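Local coordinates for protein particle-associated lyase (Acinetobacter bacteriophage AP22, PDB 4Y9V) that binds capsular saccharide of Acinetobacter baumannii as a phage tailspike and probably degrades the capsule by a lyase reaction, at residues A[144-149]-A[178-183]; A[159-164]-A[169-174]; A[173-178]-A[185-190]. All blocks are in the same frame, centred on the assembly; numbering follows the deposited sequence. Where two conformers were deposited one is given.

All three contacts lie in the Ig-like domain and use strand 172-181, so they can be read along it. Contact 3 is the buried one: it pairs the middle of the strand with 185-190 through backbone hydrogen bonds and sets aliphatic groups over the faces of two phenylalanine rings in CH-pi contacts. Contact 1, partly buried and touching contact 3, is the smallest; at the far end of the strand a loop rests on 178-183 by methyl packing and one bridging water. Contact 2, at the start of the strand, is also partly buried but far more polar, with a salt bridge and shared carbonyl, and it reaches the glycan pocket. Contacts 1 and 3 touch a second subunit.

Contact 1: A[144-149]-A[178-183]; sequences SQIQKG and ASVSGN
I146 and V180 supply the apolar part of this contact, methyl against methyl: I146 CG2 lies 3.8 Å from V180 CG2, and the two side chains cross at about a right angle. With chi1 (to CG1) of I146 at -54°, CG1 lies beside the backbone N and CG2 anti to it, the position from which this branch reaches V180. The same V180 methyl also lies near the loop backbone, with V180 CG2 3.8 Å from I146 O. Stiff, beta-branched aliphatic residues suit this place, since they pack loop against strand without bringing in polar groups that would need partners.

The two segments share no direct hydrogen bond, and polar contact is made through K148. In one of its two modelled conformers its aliphatic chain runs past the carbonyl of A178, with K148 CG 3.4 Å from A178 O, and bends at chi3 (-65°). A water completes the link, donating to A178 O at 2.8 Å and accepting a weak bond from K148 NZ at 3.2 Å. Lysine fits here because its methylenes can lie against the strand while the ammonium stays at the surface, where it also makes a weak hydrogen bond to N270 O of a second subunit.

Within the loop, Q145 NE2 donates to S144 OG at 3.0 Å, and the same hydroxyl is bonded to D142.

Segment 144-149 belongs to the loop between strands 137-139 and 151-156. Segment 178-183 ends strand 172-181 and turns toward strand 184-187, with A178 and S179 facing K186 in a classic beta bulge. I146 also packs on V185, and G149 joins V177 through a backbone bond.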
ATOM      1  N   SER A 144      -4.217   2.661 -43.089  1.00  8.12           N
ATOM      2  CA  SER A 144      -3.765   3.864 -43.756  1.00  8.48           C
ATOM      3  C   SER A 144      -3.951   5.134 -42.953  1.00  8.16           C
ATOM      4  O   SER A 144      -3.299   6.150 -43.238  1.00  9.72           O
ATOM      5  CB  SER A 144      -4.467   3.994 -45.094  1.00  9.57           C
ATOM      6  OG  SER A 144      -5.846   4.228 -45.000  1.00  9.80           O
ATOM      7  N   GLN A 145      -4.823   5.121 -41.939  1.00  8.10           N
ATOM      8  CA  GLN A 145      -5.072   6.289 -41.109  1.00  8.72           C
ATOM      9  C   GLN A 145      -4.460   6.141 -39.729  1.00  9.07           C
ATOM     10  O   GLN A 145      -4.780   6.932 -38.830  1.00 14.78           O
ATOM     11  CB  GLN A 145      -6.550   6.594 -41.048  1.00 10.21           C
ATOM     12  CG  GLN A 145      -7.247   6.623 -42.440  1.00 11.62           C
ATOM     13  CD  GLN A 145      -6.694   7.618 -43.396  1.00 12.46           C
ATOM     14  OE1 GLN A 145      -6.549   8.813 -42.987  1.00 16.16           O
ATOM     15  NE2 GLN A 145      -6.380   7.194 -44.618  1.00 13.91           N
ATOM     16  N   ILE A 146      -3.558   5.214 -39.526  1.00  8.22           N
ATOM     17  CA  ILE A 146      -2.950   4.909 -38.225  1.00  7.85           C
ATOM     18  C   ILE A 146      -1.489   5.293 -38.219  1.00  8.39           C
ATOM     19  O   ILE A 146      -0.740   4.931 -39.113  1.00  9.64           O
ATOM     20  CB  ILE A 146      -3.132   3.423 -37.848  1.00  7.90           C
ATOM     21  CG1 ILE A 146      -4.573   3.023 -37.899  1.00  8.03           C
ATOM     22  CG2 ILE A 146      -2.528   3.184 -36.440  1.00  8.22           C
ATOM     23  CD1 ILE A 146      -4.830   1.544 -37.628  1.00  8.94           C
ATOM     24  N   GLN A 147      -1.091   5.981 -37.160  0.58  9.12           N
ATOM     25  CA  GLN A 147       0.336   6.186 -36.978  0.58 10.40           C
ATOM     26  C   GLN A 147       0.703   6.025 -35.513  0.58  7.98           C
ATOM     27  O   GLN A 147      -0.104   6.048 -34.596  0.58  8.25           O
ATOM     28  CB  GLN A 147       0.818   7.533 -37.504  0.58 14.21           C
ATOM     29  CG  GLN A 147       0.240   8.651 -36.678  0.58 14.36           C
ATOM     30  CD  GLN A 147       0.650  10.031 -37.220  0.58 19.81           C
ATOM     31  OE1 GLN A 147       1.580  10.700 -36.781  0.58 29.29           O
ATOM     32  NE2 GLN A 147      -0.092  10.517 -38.213  0.58 29.20           N
ATOM     33  N   LYS A 148       1.988   5.814 -35.359  0.54  9.83           N
ATOM     34  CA  LYS A 148       2.577   5.743 -34.040  0.54  9.69           C
ATOM     35  C   LYS A 148       2.105   6.836 -33.114  0.54  7.84           C
ATOM     36  O   LYS A 148       2.059   8.004 -33.480  0.54 10.76           O
ATOM     37  CB  LYS A 148       4.089   5.753 -34.421  0.54 11.42           C
ATOM     38  CG  LYS A 148       4.844   5.545 -33.163  0.54 11.95           C
ATOM     39  CD  LYS A 148       6.355   5.788 -33.420  0.54 12.38           C
ATOM     40  CE  LYS A 148       6.882   4.762 -34.357  0.54  9.91           C
ATOM     41  NZ  LYS A 148       8.379   4.748 -34.287  0.54 10.99           N
ATOM     42  N   GLY A 149       1.704   6.537 -31.875  1.00  7.93           N
ATOM     43  CA  GLY A 149       1.206   7.457 -30.887  1.00  7.83           C
ATOM     44  C   GLY A 149      -0.293   7.643 -30.884  1.00  6.88           C
ATOM     45  O   GLY A 149      -0.810   8.271 -29.947  1.00  8.12           O
ATOM     46  N   ALA A 178       2.312   1.642 -30.983  1.00  5.47           N
ATOM     47  CA  ALA A 178       3.765   1.604 -30.943  1.00  5.63           C
ATOM     48  C   ALA A 178       4.390   1.606 -32.336  1.00  5.99           C
ATOM     49  O   ALA A 178       5.432   2.220 -32.552  1.00  7.61           O
ATOM     50  CB  ALA A 178       4.242   0.414 -30.145  1.00  6.52           C
ATOM     51  N   SER A 179       3.810   0.883 -33.298  1.00  6.04           N
ATOM     52  CA  SER A 179       4.335   0.852 -34.653  1.00  6.52           C
ATOM     53  C   SER A 179       3.251   0.301 -35.569  1.00  6.58           C
ATOM     54  O   SER A 179       2.346  -0.398 -35.137  1.00  7.11           O
ATOM     55  CB  SER A 179       5.611   0.062 -34.767  1.00  8.00           C
ATOM     56  OG  SER A 179       5.364  -1.318 -34.502  1.00 10.00           O
ATOM     57  N   VAL A 180       3.409   0.631 -36.861  1.00  7.22           N
ATOM     58  CA  VAL A 180       2.552   0.113 -37.920  1.00  7.65           C
ATOM     59  C   VAL A 180       3.458  -0.486 -39.008  1.00  7.96           C
ATOM     60  O   VAL A 180       4.373   0.203 -39.447  1.00 10.54           O
ATOM     61  CB  VAL A 180       1.679   1.195 -38.516  1.00  8.97           C
ATOM     62  CG1 VAL A 180       0.741   0.650 -39.592  1.00 13.09           C
ATOM     63  CG2 VAL A 180       0.849   1.887 -37.460  1.00 10.08           C
ATOM     64  N   SER A 181       3.174  -1.694 -39.426  1.00  8.98           N
ATOM     65  CA  SER A 181       3.905  -2.363 -40.506  1.00 10.73           C
ATOM     66  C   SER A 181       2.842  -3.013 -41.393  1.00 10.98           C
ATOM     67  O   SER A 181       2.208  -3.975 -40.989  1.00 10.92           O
ATOM     68  CB  SER A 181       4.846  -3.414 -39.955  1.00 13.46           C
ATOM     69  OG  SER A 181       5.579  -4.034 -40.999  1.00 19.45           O
ATOM     70  N   GLY A 182       2.630  -2.441 -42.576  1.00 12.04           N
ATOM     71  CA  GLY A 182       1.539  -2.891 -43.409  1.00 12.81           C
ATOM     72  C   GLY A 182       0.223  -2.716 -42.652  1.00 11.40           C
ATOM     73  O   GLY A 182      -0.045  -1.618 -42.147  1.00 11.29           O
ATOM     74  N   ASN A 183      -0.550  -3.758 -42.505  1.00 11.03           N
ATOM     75  CA  ASN A 183      -1.793  -3.721 -41.750  1.00  9.40           C
ATOM     76  C   ASN A 183      -1.630  -4.278 -40.339  1.00  8.53           C
ATOM     77  O   ASN A 183      -2.651  -4.505 -39.667  1.00  9.68           O
ATOM     78  CB  ASN A 183      -2.906  -4.481 -42.495  1.00 11.14           C
ATOM     79  CG  ASN A 183      -3.518  -3.582 -43.619  1.00 12.22           C
ATOM     80  OD1 ASN A 183      -3.546  -2.304 -43.594  1.00 15.87           O
ATOM     81  ND2 ASN A 183      -4.140  -4.193 -44.565  1.00 15.56           N
TER
HETATM   82  O   HOH W   1       7.633   3.519 -31.479  0.44  8.53           O

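Contact 2: A[159-164]-A[169-174]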
ATOM      1  N   ASP A 159     -24.178  -6.342 -27.792  1.00  6.22           N
ATOM      2  CA  ASP A 159     -24.648  -6.266 -26.422  1.00  6.14           C
ATOM      3  C   ASP A 159     -24.113  -7.450 -25.596  1.00  5.89           C
ATOM      4  O   ASP A 159     -23.963  -8.572 -26.076  1.00  6.44           O
ATOM      5  CB  ASP A 159     -26.170  -6.272 -26.358  1.00  6.61           C
ATOM      6  CG  ASP A 159     -26.820  -5.007 -26.836  1.00  7.16           C
ATOM      7  OD1 ASP A 159     -26.114  -4.048 -27.221  1.00  7.23           O
ATOM      8  OD2 ASP A 159     -28.064  -4.949 -26.776  1.00 10.08           O
ATOM      9  N   PHE A 160     -23.845  -7.156 -24.317  1.00  5.66           N
ATOM     10  CA  PHE A 160     -23.443  -8.141 -23.320  1.00  5.67           C
ATOM     11  C   PHE A 160     -22.068  -8.751 -23.628  1.00  5.74           C
ATOM     12  O   PHE A 160     -21.692  -9.735 -23.012  1.00  6.85           O
ATOM     13  CB  PHE A 160     -24.465  -9.277 -23.120  1.00  6.37           C
ATOM     14  CG  PHE A 160     -25.844  -8.814 -22.736  1.00  6.57           C
ATOM     15  CD1 PHE A 160     -26.124  -8.430 -21.437  1.00  6.49           C
ATOM     16  CD2 PHE A 160     -26.883  -8.801 -23.660  1.00  7.29           C
ATOM     17  CE1 PHE A 160     -27.412  -8.079 -21.063  1.00  7.45           C
ATOM     18  CE2 PHE A 160     -28.159  -8.417 -23.288  1.00  8.34           C
ATOM     19  CZ  PHE A 160     -28.440  -8.061 -21.975  1.00  8.29           C
ATOM     20  N   SER A 161     -21.270  -8.159 -24.513  1.00  5.53           N
ATOM     21  CA  SER A 161     -20.041  -8.797 -24.926  1.00  5.52           C
ATOM     22  C   SER A 161     -18.931  -8.722 -23.877  1.00  5.59           C
ATOM     23  O   SER A 161     -17.973  -9.494 -23.978  1.00  6.31           O
ATOM     24  CB  SER A 161     -19.569  -8.286 -26.291  1.00  5.71           C
ATOM     25  OG  SER A 161     -19.429  -6.858 -26.284  1.00  5.65           O
ATOM     26  N   TYR A 162     -19.066  -7.845 -22.890  1.00  5.02           N
ATOM     27  CA  TYR A 162     -18.206  -7.886 -21.715  1.00  5.07           C
ATOM     28  C   TYR A 162     -18.872  -8.659 -20.554  1.00  5.09           C
ATOM     29  O   TYR A 162     -18.252  -9.525 -19.958  1.00  6.35           O
ATOM     30  CB  TYR A 162     -17.800  -6.469 -21.236  1.00  5.19           C
ATOM     31  CG  TYR A 162     -16.858  -6.499 -20.056  1.00  5.00           C
ATOM     32  CD1 TYR A 162     -15.537  -6.833 -20.216  1.00  5.19           C
ATOM     33  CD2 TYR A 162     -17.304  -6.204 -18.772  1.00  5.20           C
ATOM     34  CE1 TYR A 162     -14.651  -6.868 -19.123  1.00  5.38           C
ATOM     35  CE2 TYR A 162     -16.448  -6.240 -17.695  1.00  5.43           C
ATOM     36  CZ  TYR A 162     -15.127  -6.569 -17.858  1.00  5.34           C
ATOM     37  OH  TYR A 162     -14.336  -6.607 -16.741  1.00  6.25           O
ATOM     38  N   SER A 163     -20.108  -8.315 -20.217  1.00  5.60           N
ATOM     39  CA  SER A 163     -20.781  -8.915 -19.080  1.00  5.59           C
ATOM     40  C   SER A 163     -22.241  -9.153 -19.381  1.00  5.68           C
ATOM     41  O   SER A 163     -22.883  -8.351 -20.049  1.00  5.93           O
ATOM     42  CB  SER A 163     -20.663  -7.982 -17.884  1.00  5.85           C
ATOM     43  OG  SER A 163     -21.605  -8.316 -16.863  1.00  6.36           O
ATOM     44  N   PRO A 164     -22.795 -10.251 -18.820  1.00  6.08           N
ATOM     45  CA  PRO A 164     -24.191 -10.585 -19.033  1.00  6.25           C
ATOM     46  C   PRO A 164     -25.163  -9.754 -18.217  1.00  5.71           C
ATOM     47  O   PRO A 164     -26.389  -9.898 -18.369  1.00  6.81           O
ATOM     48  CB  PRO A 164     -24.249 -12.074 -18.638  1.00  7.12           C
ATOM     49  CG  PRO A 164     -23.219 -12.146 -17.493  1.00  7.56           C
ATOM     50  CD  PRO A 164     -22.085 -11.292 -18.037  1.00  6.95           C
ATOM     51  N   TYR A 169     -22.904  -3.393 -21.292  1.00  5.08           N
ATOM     52  CA  TYR A 169     -21.582  -3.861 -20.846  1.00  5.01           C
ATOM     53  C   TYR A 169     -20.941  -4.624 -22.011  1.00  4.87           C
ATOM     54  O   TYR A 169     -20.985  -5.853 -22.092  1.00  5.43           O
ATOM     55  CB  TYR A 169     -21.708  -4.732 -19.621  1.00  5.33           C
ATOM     56  CG  TYR A 169     -22.126  -4.069 -18.341  1.00  4.94           C
ATOM     57  CD1 TYR A 169     -22.137  -2.673 -18.166  1.00  5.04           C
ATOM     58  CD2 TYR A 169     -22.461  -4.836 -17.220  1.00  5.19           C
ATOM     59  CE1 TYR A 169     -22.476  -2.094 -16.935  1.00  5.47           C
ATOM     60  CE2 TYR A 169     -22.749  -4.289 -16.008  1.00  5.36           C
ATOM     61  CZ  TYR A 169     -22.764  -2.918 -15.838  1.00  5.05           C
ATOM     62  OH  TYR A 169     -23.038  -2.314 -14.642  1.00  5.53           O
ATOM     63  N   ARG A 170     -20.353  -3.838 -22.931  1.00  4.88           N
ATOM     64  CA  ARG A 170     -19.724  -4.319 -24.139  1.00  4.80           C
ATOM     65  C   ARG A 170     -18.220  -4.284 -23.964  1.00  4.77           C
ATOM     66  O   ARG A 170     -17.657  -3.444 -23.240  1.00  5.60           O
ATOM     67  CB  ARG A 170     -20.157  -3.497 -25.364  1.00  5.15           C
ATOM     68  CG  ARG A 170     -21.667  -3.419 -25.491  1.00  5.44           C
ATOM     69  CD  ARG A 170     -22.126  -2.997 -26.895  1.00  5.93           C
ATOM     70  NE  ARG A 170     -23.553  -2.680 -26.898  1.00  6.12           N
ATOM     71  CZ  ARG A 170     -24.062  -1.555 -26.449  1.00  6.17           C
ATOM     72  NH1 ARG A 170     -23.271  -0.542 -26.122  1.00  6.90           N
ATOM     73  NH2 ARG A 170     -25.367  -1.439 -26.294  1.00  7.53           N
ATOM     74  N   LYS A 171     -17.521  -5.225 -24.615  1.00  4.99           N
ATOM     75  CA  LYS A 171     -16.069  -5.337 -24.440  1.00  4.91           C
ATOM     76  C   LYS A 171     -15.333  -4.347 -25.360  1.00  4.64           C
ATOM     77  O   LYS A 171     -15.809  -3.957 -26.416  1.00  5.64           O
ATOM     78  CB  LYS A 171     -15.594  -6.769 -24.610  1.00  5.33           C
ATOM     79  CG  LYS A 171     -15.747  -7.361 -25.985  1.00  5.55           C
ATOM     80  CD  LYS A 171     -15.194  -8.777 -26.045  1.00  6.13           C
ATOM     81  CE  LYS A 171     -15.341  -9.411 -27.413  1.00  6.80           C
ATOM     82  NZ  LYS A 171     -14.860 -10.804 -27.394  1.00  8.53           N
ATOM     83  N   GLY A 172     -14.123  -3.997 -24.921  1.00  4.66           N
ATOM     84  CA  GLY A 172     -13.255  -3.109 -25.663  1.00  4.89           C
ATOM     85  C   GLY A 172     -12.170  -2.579 -24.756  1.00  4.59           C
ATOM     86  O   GLY A 172     -12.165  -2.861 -23.559  1.00  4.95           O
ATOM     87  N   GLU A 173     -11.251  -1.805 -25.321  1.00  4.56           N
ATOM     88  CA  GLU A 173     -10.201  -1.173 -24.540  1.00  4.64           C
ATOM     89  C   GLU A 173      -9.541  -0.068 -25.372  1.00  4.60           C
ATOM     90  O   GLU A 173      -9.685  -0.027 -26.593  1.00  5.38           O
ATOM     91  CB  GLU A 173      -9.157  -2.199 -24.046  1.00  5.02           C
ATOM     92  CG  GLU A 173      -8.451  -2.968 -25.142  1.00  5.70           C
ATOM     93  CD  GLU A 173      -7.835  -4.226 -24.540  1.00  5.80           C
ATOM     94  OE1 GLU A 173      -8.605  -5.202 -24.263  1.00  6.37           O
ATOM     95  OE2 GLU A 173      -6.613  -4.253 -24.266  1.00  6.80           O
ATOM     96  N   PHE A 174      -8.800   0.779 -24.699  1.00  4.63           N
ATOM     97  CA  PHE A 174      -7.995   1.796 -25.325  1.00  4.67           C
ATOM     98  C   PHE A 174      -6.562   1.315 -25.477  1.00  4.86           C
ATOM     99  O   PHE A 174      -6.032   0.674 -24.564  1.00  5.35           O
ATOM    100  CB  PHE A 174      -7.973   3.071 -24.479  1.00  4.84           C
ATOM    101  CG  PHE A 174      -9.320   3.731 -24.251  1.00  4.69           C
ATOM    102  CD1 PHE A 174     -10.380   3.580 -25.130  1.00  5.08           C
ATOM    103  CD2 PHE A 174      -9.499   4.545 -23.129  1.00  5.24           C
ATOM    104  CE1 PHE A 174     -11.597   4.236 -24.895  1.00  5.23           C
ATOM    105  CE2 PHE A 174     -10.715   5.187 -22.897  1.00  5.63           C
ATOM    106  CZ  PHE A 174     -11.748   5.018 -23.786  1.00  5.63           C
TER
HETATM  107  O   HOH W   2     -17.442 -11.454 -25.929  1.00 16.61           O
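The backbone folds back on itself where Y162 N and S163 N both donate to the carbonyl of Y169, Y162 N at 2.9 Å and S163 N at 3.2 Å from Y169 O, approaching from the same face of its plane. S161 adds a side-chain link: its chi1 of 56° turns the hydroxyl toward the 169-174 backbone, where K171 N donates to S161 OG at 3.0 Å in a fairly straight bond of 164°. A small serine suits the place, as the same oxygen is also bonded to D158 O.

At the exposed edge R170 grips D159 side-on, with R170 NE and R170 NH2 each 2.9 Å from D159 OD1. That oxygen lies in the guanidinium plane, but the planes are 42° apart: NE meets it on the anti side, NH2 from above the carboxylate plane. K171 lays its extended chain past S161 O and shares a water with it, its ammonium forming a salt bridge with E199 and a hydrogen bond to N194 O.

S163 OG meets the edge of the Y169 ring, 3.6 Å from Y169 CD2. The hydroxyl of Y169 bonds E380 and R170 NH1 bonds G308 O. Y169 and G308 both line the glycan pocket, where Y169 touches a bound acetamido-mannuronic acid, so this turn of the Ig-like domain forms part of the saccharide site.

Contact 3: A[173-178]-A[185-190]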
ATOM      1  N   GLU A 173     -11.251  -1.805 -25.321  1.00  4.56           N
ATOM      2  CA  GLU A 173     -10.201  -1.173 -24.540  1.00  4.64           C
ATOM      3  C   GLU A 173      -9.541  -0.068 -25.372  1.00  4.60           C
ATOM      4  O   GLU A 173      -9.685  -0.027 -26.593  1.00  5.38           O
ATOM      5  CB  GLU A 173      -9.157  -2.199 -24.046  1.00  5.02           C
ATOM      6  CG  GLU A 173      -8.451  -2.968 -25.142  1.00  5.70           C
ATOM      7  CD  GLU A 173      -7.835  -4.226 -24.540  1.00  5.80           C
ATOM      8  OE1 GLU A 173      -8.605  -5.202 -24.263  1.00  6.37           O
ATOM      9  OE2 GLU A 173      -6.613  -4.253 -24.266  1.00  6.80           O
ATOM     10  N   PHE A 174      -8.800   0.779 -24.699  1.00  4.63           N
ATOM     11  CA  PHE A 174      -7.995   1.796 -25.325  1.00  4.67           C
ATOM     12  C   PHE A 174      -6.562   1.315 -25.477  1.00  4.86           C
ATOM     13  O   PHE A 174      -6.032   0.674 -24.564  1.00  5.35           O
ATOM     14  CB  PHE A 174      -7.973   3.071 -24.479  1.00  4.84           C
ATOM     15  CG  PHE A 174      -9.320   3.731 -24.251  1.00  4.69           C
ATOM     16  CD1 PHE A 174     -10.380   3.580 -25.130  1.00  5.08           C
ATOM     17  CD2 PHE A 174      -9.499   4.545 -23.129  1.00  5.24           C
ATOM     18  CE1 PHE A 174     -11.597   4.236 -24.895  1.00  5.23           C
ATOM     19  CE2 PHE A 174     -10.715   5.187 -22.897  1.00  5.63           C
ATOM     20  CZ  PHE A 174     -11.748   5.018 -23.786  1.00  5.63           C
ATOM     21  N   VAL A 175      -5.932   1.634 -26.617  1.00  4.90           N
ATOM     22  CA  VAL A 175      -4.544   1.319 -26.842  1.00  5.27           C
ATOM     23  C   VAL A 175      -3.841   2.544 -27.452  1.00  5.20           C
ATOM     24  O   VAL A 175      -4.470   3.366 -28.104  1.00  5.99           O
ATOM     25  CB  VAL A 175      -4.319   0.071 -27.725  1.00  5.93           C
ATOM     26  CG1 VAL A 175      -5.005  -1.154 -27.108  1.00  7.02           C
ATOM     27  CG2 VAL A 175      -4.792   0.306 -29.155  1.00  7.49           C
ATOM     28  N   GLU A 176      -2.531   2.592 -27.243  1.00  5.61           N
ATOM     29  CA  GLU A 176      -1.654   3.531 -27.944  1.00  5.41           C
ATOM     30  C   GLU A 176      -0.746   2.752 -28.890  1.00  5.23           C
ATOM     31  O   GLU A 176      -0.139   1.755 -28.529  1.00  5.60           O
ATOM     32  CB  GLU A 176      -0.820   4.364 -26.977  1.00  6.46           C
ATOM     33  CG  GLU A 176       0.083   5.342 -27.717  1.00  8.09           C
ATOM     34  CD  GLU A 176       0.787   6.300 -26.797  1.00 11.46           C
ATOM     35  OE1 GLU A 176       0.106   7.226 -26.358  1.00 23.21           O
ATOM     36  OE2 GLU A 176       1.963   6.115 -26.540  1.00 16.49           O
ATOM     37  N   VAL A 177      -0.676   3.241 -30.135  1.00  5.46           N
ATOM     38  CA  VAL A 177       0.084   2.569 -31.170  1.00  5.47           C
ATOM     39  C   VAL A 177       1.588   2.759 -30.962  1.00  5.34           C
ATOM     40  O   VAL A 177       2.078   3.882 -30.836  1.00  6.30           O
ATOM     41  CB  VAL A 177      -0.339   3.107 -32.543  1.00  5.97           C
ATOM     42  CG1 VAL A 177       0.500   2.476 -33.652  1.00  6.48           C
ATOM     43  CG2 VAL A 177      -1.806   2.842 -32.769  1.00  6.69           C
ATOM     44  N   ALA A 178       2.312   1.642 -30.983  1.00  5.47           N
ATOM     45  CA  ALA A 178       3.765   1.604 -30.943  1.00  5.63           C
ATOM     46  C   ALA A 178       4.390   1.606 -32.336  1.00  5.99           C
ATOM     47  O   ALA A 178       5.432   2.220 -32.552  1.00  7.61           O
ATOM     48  CB  ALA A 178       4.242   0.414 -30.145  1.00  6.52           C
ATOM     49  N   VAL A 185      -0.688  -3.586 -36.526  1.00  6.60           N
ATOM     50  CA  VAL A 185      -0.588  -2.540 -35.517  1.00  6.15           C
ATOM     51  C   VAL A 185      -0.002  -3.144 -34.251  1.00  6.05           C
ATOM     52  O   VAL A 185      -0.635  -4.024 -33.642  1.00  7.90           O
ATOM     53  CB  VAL A 185      -1.969  -1.956 -35.239  1.00  7.03           C
ATOM     54  CG1 VAL A 185      -1.892  -0.864 -34.165  1.00  8.91           C
ATOM     55  CG2 VAL A 185      -2.585  -1.410 -36.528  1.00  8.80           C
ATOM     56  N   LYS A 186       1.203  -2.728 -33.864  1.00  5.92           N
ATOM     57  CA  LYS A 186       1.755  -3.116 -32.561  1.00  5.70           C
ATOM     58  C   LYS A 186       1.373  -2.029 -31.584  1.00  5.51           C
ATOM     59  O   LYS A 186       1.505  -0.825 -31.928  1.00  6.49           O
ATOM     60  CB  LYS A 186       3.269  -3.283 -32.667  1.00  6.53           C
ATOM     61  CG  LYS A 186       3.900  -3.884 -31.425  1.00  6.65           C
ATOM     62  CD  LYS A 186       5.375  -4.200 -31.597  1.00  7.66           C
ATOM     63  CE  LYS A 186       5.948  -4.960 -30.410  1.00  8.13           C
ATOM     64  NZ  LYS A 186       7.373  -5.277 -30.562  1.00  9.08           N
ATOM     65  N   PHE A 187       0.894  -2.394 -30.407  1.00  5.22           N
ATOM     66  CA  PHE A 187       0.467  -1.418 -29.407  1.00  5.07           C
ATOM     67  C   PHE A 187       1.246  -1.654 -28.119  1.00  4.92           C
ATOM     68  O   PHE A 187       1.788  -2.719 -27.874  1.00  5.96           O
ATOM     69  CB  PHE A 187      -1.059  -1.447 -29.192  1.00  5.54           C
ATOM     70  CG  PHE A 187      -1.606  -2.747 -28.632  1.00  5.64           C
ATOM     71  CD1 PHE A 187      -1.995  -3.787 -29.444  1.00  6.21           C
ATOM     72  CD2 PHE A 187      -1.728  -2.908 -27.249  1.00  6.34           C
ATOM     73  CE1 PHE A 187      -2.514  -4.957 -28.911  1.00  6.88           C
ATOM     74  CE2 PHE A 187      -2.235  -4.048 -26.718  1.00  6.90           C
ATOM     75  CZ  PHE A 187      -2.619  -5.081 -27.549  1.00  7.03           C
ATOM     76  N   PHE A 188       1.280  -0.618 -27.274  1.00  5.30           N
ATOM     77  CA  PHE A 188       1.956  -0.714 -26.001  1.00  5.20           C
ATOM     78  C   PHE A 188       1.119  -1.501 -24.998  1.00  5.53           C
ATOM     79  O   PHE A 188      -0.103  -1.298 -24.855  1.00  7.12           O
ATOM     80  CB  PHE A 188       2.254   0.685 -25.458  1.00  5.42           C
ATOM     81  CG  PHE A 188       3.382   1.350 -26.202  1.00  5.08           C
ATOM     82  CD1 PHE A 188       4.683   0.963 -26.002  1.00  5.92           C
ATOM     83  CD2 PHE A 188       3.135   2.388 -27.101  1.00  5.93           C
ATOM     84  CE1 PHE A 188       5.737   1.588 -26.668  1.00  6.98           C
ATOM     85  CE2 PHE A 188       4.169   3.009 -27.767  1.00  6.97           C
ATOM     86  CZ  PHE A 188       5.484   2.620 -27.532  1.00  7.42           C
ATOM     87  N   GLY A 189       1.762  -2.377 -24.262  1.00  5.54           N
ATOM     88  CA  GLY A 189       1.059  -3.178 -23.264  1.00  6.41           C
ATOM     89  C   GLY A 189       0.536  -4.465 -23.847  1.00  5.64           C
ATOM     90  O   GLY A 189       0.981  -4.939 -24.875  1.00  6.04           O
ATOM     91  N   ARG A 190      -0.420  -5.061 -23.106  1.00  6.22           N
ATOM     92  CA  ARG A 190      -0.948  -6.353 -23.472  1.00  6.15           C
ATOM     93  C   ARG A 190      -2.467  -6.266 -23.443  1.00  6.25           C
ATOM     94  O   ARG A 190      -3.078  -5.521 -22.654  1.00  8.13           O
ATOM     95  CB  ARG A 190      -0.453  -7.495 -22.530  1.00  7.08           C
ATOM     96  CG  ARG A 190       1.060  -7.598 -22.465  1.00  6.97           C
ATOM     97  CD  ARG A 190       1.661  -8.074 -23.807  1.00  6.49           C
ATOM     98  NE  ARG A 190       3.126  -8.186 -23.731  1.00  6.28           N
ATOM     99  CZ  ARG A 190       3.988  -7.180 -23.924  1.00  5.41           C
ATOM    100  NH1 ARG A 190       3.557  -5.979 -24.249  1.00  6.04           N
ATOM    101  NH2 ARG A 190       5.277  -7.397 -23.782  1.00  6.19           N
TER
HETATM  102  O   HOH W   3      -4.141  -3.101 -23.886  0.50  6.38           O
HETATM  103  O   HOH W   4      -1.632   0.713 -25.234  0.56  5.92           O
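A178 lays its methyl over one face of the F188 ring, with A178 CB 3.6 Å from the F188 ring centroid and 16° off the ring normal. This is a CH-pi contact that a side chain as small as alanine can make at close range. V175 does the same to F187, V175 CG1 standing 4.1 Å from the centroid of the F187 ring. With chi1 at 64°, CG of F187 sits between the backbone N and the carbonyl carbon, and the ring offers a face to V175. Beside them V177 CG2 meets V185 CG1 at 4.0 Å, the two valines crossing at about a right angle.

The contact belongs to a beta hairpin of the Ig-like domain, built on strands 172-181 and 184-187. V177 and F187 are an antiparallel non-hydrogen-bonded pair with diverging side chains. On its two sides, F188 N donates to E176 O at 3.0 Å and A178 N to K186 O at 2.8 Å.

Farther out, where the two segments draw apart, water takes over: one molecule joins E176 N to F188 O, and another donates to both E173 OE2 and R190 O, 2.8 Å from E173 OE2. E173 is further held by Y195 and Y192. The carboxylate of E176 passes near the F188 ring and bonds N296 of a second subunit, while the long, extended chain of K186 carries its ammonium to a salt bridge with E328 of that subunit.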